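Local coordinates for SIRV coat protein (Sulfolobus islandicus rudivirus 1 variant YNP, PDB 3F2E), which is a rudivirus coat protein, whose C-terminal four-helix-bundle domain probably helps to build the protein sheath around the viral DNA, at residues Arg41-Leu46 against Pro50-Met55. Numbering follows the deposited sequence.
Sequences RALNRL and PALVNM
Running nearly antiparallel, at 160°, with axes 9.7 Å apart at their closest, the two short segments pack Ala42, Leu43 and Leu46, in the last turns of helix 29-46, against Ala51, Leu52 and Met55, in the first turns of helix 50-67, and bury 253 Å² between them. Their CA atoms come nearest at Leu46 and Leu52, 6.0 Å apart. Leu52, buried in the fold, reaches across to the first helix: its CG lies anti to the backbone N (chi1 177°), which sends the branch toward that helix, where both methyls make contact. There they do different work. CD1 lies against the backbone where Ala42 joins Leu43, 3.6 Å from Leu43 N, and also touches Ala42 CB at 3.7 Å. CD2 meets Leu43 CD1 at 3.8 Å, the two leucine side chains lying askew to each other. Together the helices form an alpha-alpha hairpin, closed by the three residues between them, within the four-helix bundle of the coat protein C-terminal domain. Toward the hairpin turn, Leu46 turns CD1 over the start of the second helix, 4.0 Å from Leu52 CA and more loosely near Ala51 CB and Met55 CB. The carbonyl O of Ala51 also lies near this methyl, but it accepts the backbone N-H of Met55 within its own helix. One helical turn back from Leu46, Ala42 meets Met55 as well as Leu52: its CB is 3.8 Å from Met55 CG. Met55 thus makes its contact through the base of its side chain, because the bend at chi2 (65°) leads the sulfur away from the first helix, with CE beyond it. Beside this apolar interface, Arg41 NE hydrogen-bonds a citrate, probably from the crystallisation liquor.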
ATOM      1  N   ARG A  41      -1.953  -3.445  -8.278  1.00 16.94           N
ATOM      2  CA  ARG A  41      -1.683  -3.555  -9.713  1.00 14.81           C
ATOM      3  C   ARG A  41      -0.284  -4.102  -9.991  1.00 19.22           C
ATOM      4  O   ARG A  41      -0.096  -4.926 -10.892  1.00 17.99           O
ATOM      5  CB  ARG A  41      -1.873  -2.211 -10.415  1.00 21.02           C
ATOM      6  CG  ARG A  41      -3.307  -1.930 -10.813  1.00 33.32           C
ATOM      7  CD  ARG A  41      -3.349  -1.047 -12.043  1.00 39.88           C
ATOM      8  NE  ARG A  41      -2.713   0.231 -11.776  1.00 42.15           N
ATOM      9  CZ  ARG A  41      -3.372   1.323 -11.405  1.00 41.09           C
ATOM     10  NH1 ARG A  41      -2.710   2.446 -11.175  1.00 40.54           N
ATOM     11  NH2 ARG A  41      -4.693   1.290 -11.274  1.00 40.80           N
ATOM     12  N   ALA A  42       0.697  -3.632  -9.221  1.00 17.21           N
ATOM     13  CA  ALA A  42       2.066  -4.120  -9.352  1.00 13.18           C
ATOM     14  C   ALA A  42       2.157  -5.611  -9.029  1.00 18.00           C
ATOM     15  O   ALA A  42       2.812  -6.371  -9.745  1.00 16.64           O
ATOM     16  CB  ALA A  42       3.003  -3.327  -8.458  1.00 14.53           C
ATOM     17  N   LEU A  43       1.512  -6.029  -7.943  1.00 15.02           N
ATOM     18  CA  LEU A  43       1.503  -7.441  -7.566  1.00 14.55           C
ATOM     19  C   LEU A  43       0.882  -8.300  -8.673  1.00 16.15           C
ATOM     20  O   LEU A  43       1.412  -9.358  -9.036  1.00 17.30           O
ATOM     21  CB  LEU A  43       0.735  -7.640  -6.255  1.00 16.05           C
ATOM     22  CG  LEU A  43       0.465  -9.096  -5.854  1.00 19.27           C
ATOM     23  CD1 LEU A  43       1.755  -9.897  -5.735  1.00 20.27           C
ATOM     24  CD2 LEU A  43      -0.329  -9.142  -4.555  1.00 23.14           C
ATOM     25  N   ASN A  44      -0.238  -7.831  -9.213  1.00 17.26           N
ATOM     26  CA  ASN A  44      -0.936  -8.565 -10.264  1.00 20.21           C
ATOM     27  C   ASN A  44      -0.089  -8.722 -11.517  1.00 22.68           C
ATOM     28  O   ASN A  44      -0.061  -9.795 -12.131  1.00 25.12           O
ATOM     29  CB  ASN A  44      -2.250  -7.874 -10.628  1.00 23.72           C
ATOM     30  CG  ASN A  44      -2.935  -8.521 -11.822  1.00 35.59           C
ATOM     31  OD1 ASN A  44      -2.911  -7.986 -12.932  1.00 45.81           O
ATOM     32  ND2 ASN A  44      -3.553  -9.678 -11.597  1.00 35.23           N
ATOM     33  N   ARG A  45       0.604  -7.652 -11.892  1.00 17.37           N
ATOM     34  CA  ARG A  45       1.398  -7.656 -13.116  1.00 21.12           C
ATOM     35  C   ARG A  45       2.736  -8.376 -12.949  1.00 26.13           C
ATOM     36  O   ARG A  45       3.121  -9.173 -13.807  1.00 27.61           O
ATOM     37  CB  ARG A  45       1.623  -6.226 -13.616  1.00 22.90           C
ATOM     38  CG  ARG A  45       2.147  -6.150 -15.034  1.00 28.90           C
ATOM     39  CD  ARG A  45       1.152  -6.744 -16.037  1.00 25.90           C
ATOM     40  NE  ARG A  45      -0.010  -5.886 -16.248  1.00 38.59           N
ATOM     41  CZ  ARG A  45      -0.881  -6.046 -17.240  1.00 43.78           C
ATOM     42  NH1 ARG A  45      -0.717  -7.034 -18.110  1.00 40.50           N
ATOM     43  NH2 ARG A  45      -1.909  -5.218 -17.370  1.00 40.45           N
ATOM     44  N   LEU A  46       3.435  -8.104 -11.845  1.00 17.44           N
ATOM     45  CA  LEU A  46       4.811  -8.576 -11.670  1.00 18.15           C
ATOM     46  C   LEU A  46       4.946  -9.913 -10.943  1.00 19.02           C
ATOM     47  O   LEU A  46       5.930 -10.636 -11.141  1.00 22.91           O
ATOM     48  CB  LEU A  46       5.632  -7.526 -10.919  1.00 15.18           C
ATOM     49  CG  LEU A  46       5.731  -6.171 -11.625  1.00 15.62           C
ATOM     50  CD1 LEU A  46       6.470  -5.170 -10.762  1.00 17.85           C
ATOM     51  CD2 LEU A  46       6.409  -6.330 -12.982  1.00 18.75           C
ATOM     52  N   PRO A  50      12.079  -9.593  -6.636  1.00 15.50           N
ATOM     53  CA  PRO A  50      12.771  -8.312  -6.449  1.00 13.85           C
ATOM     54  C   PRO A  50      12.174  -7.153  -7.268  1.00 14.88           C
ATOM     55  O   PRO A  50      12.240  -6.008  -6.815  1.00 14.44           O
ATOM     56  CB  PRO A  50      14.207  -8.624  -6.886  1.00 15.95           C
ATOM     57  CG  PRO A  50      14.369 -10.096  -6.549  1.00 14.49           C
ATOM     58  CD  PRO A  50      13.021 -10.697  -6.912  1.00 17.86           C
ATOM     59  N   ALA A  51      11.609  -7.424  -8.443  1.00 14.63           N
ATOM     60  CA  ALA A  51      10.991  -6.337  -9.210  1.00 17.31           C
ATOM     61  C   ALA A  51       9.816  -5.708  -8.446  1.00 13.51           C
ATOM     62  O   ALA A  51       9.695  -4.485  -8.362  1.00 13.86           O
ATOM     63  CB  ALA A  51      10.550  -6.824 -10.598  1.00 18.16           C
ATOM     64  N   LEU A  52       8.962  -6.548  -7.874  1.00 14.21           N
ATOM     65  CA  LEU A  52       7.835  -6.060  -7.084  1.00 11.39           C
ATOM     66  C   LEU A  52       8.337  -5.281  -5.865  1.00 13.48           C
ATOM     67  O   LEU A  52       7.800  -4.224  -5.538  1.00 13.14           O
ATOM     68  CB  LEU A  52       6.946  -7.222  -6.640  1.00 14.38           C
ATOM     69  CG  LEU A  52       5.761  -6.851  -5.746  1.00 14.00           C
ATOM     70  CD1 LEU A  52       4.810  -5.915  -6.480  1.00 14.94           C
ATOM     71  CD2 LEU A  52       5.037  -8.112  -5.285  1.00 14.32           C
ATOM     72  N   VAL A  53       9.363  -5.806  -5.195  1.00 12.52           N
ATOM     73  CA  VAL A  53       9.953  -5.122  -4.039  1.00 12.99           C
ATOM     74  C   VAL A  53      10.536  -3.753  -4.424  1.00 13.80           C
ATOM     75  O   VAL A  53      10.381  -2.780  -3.685  1.00 13.24           O
ATOM     76  CB  VAL A  53      11.012  -6.013  -3.335  1.00 11.43           C
ATOM     77  CG1 VAL A  53      11.726  -5.246  -2.223  1.00 14.23           C
ATOM     78  CG2 VAL A  53      10.346  -7.276  -2.790  1.00 14.50           C
ATOM     79  N   ASN A  54      11.196  -3.675  -5.584  1.00 12.19           N
ATOM     80  CA  ASN A  54      11.640  -2.384  -6.118  1.00 13.58           C
ATOM     81  C   ASN A  54      10.466  -1.411  -6.238  1.00 12.04           C
ATOM     82  O   ASN A  54      10.532  -0.274  -5.760  1.00 12.91           O
ATOM     83  CB  ASN A  54      12.287  -2.548  -7.502  1.00 13.77           C
ATOM     84  CG  ASN A  54      13.726  -3.044  -7.433  1.00 17.20           C
ATOM     85  OD1 ASN A  54      14.176  -3.796  -8.303  1.00 21.34           O
ATOM     86  ND2 ASN A  54      14.451  -2.618  -6.417  1.00 17.85           N
ATOM     87  N   MET A  55       9.399  -1.863  -6.888  1.00 13.16           N
ATOM     88  CA  MET A  55       8.226  -1.024  -7.115  1.00 12.01           C
ATOM     89  C   MET A  55       7.625  -0.545  -5.795  1.00 12.73           C
ATOM     90  O   MET A  55       7.327   0.638  -5.636  1.00 13.54           O
ATOM     91  CB  MET A  55       7.185  -1.790  -7.937  1.00 12.78           C
ATOM     92  CG  MET A  55       6.026  -0.961  -8.465  1.00 17.44           C
ATOM     93  SD  MET A  55       6.533   0.289  -9.677  1.00 19.90           S
ATOM     94  CE  MET A  55       6.045   1.739  -8.781  0.53 23.96           C
TER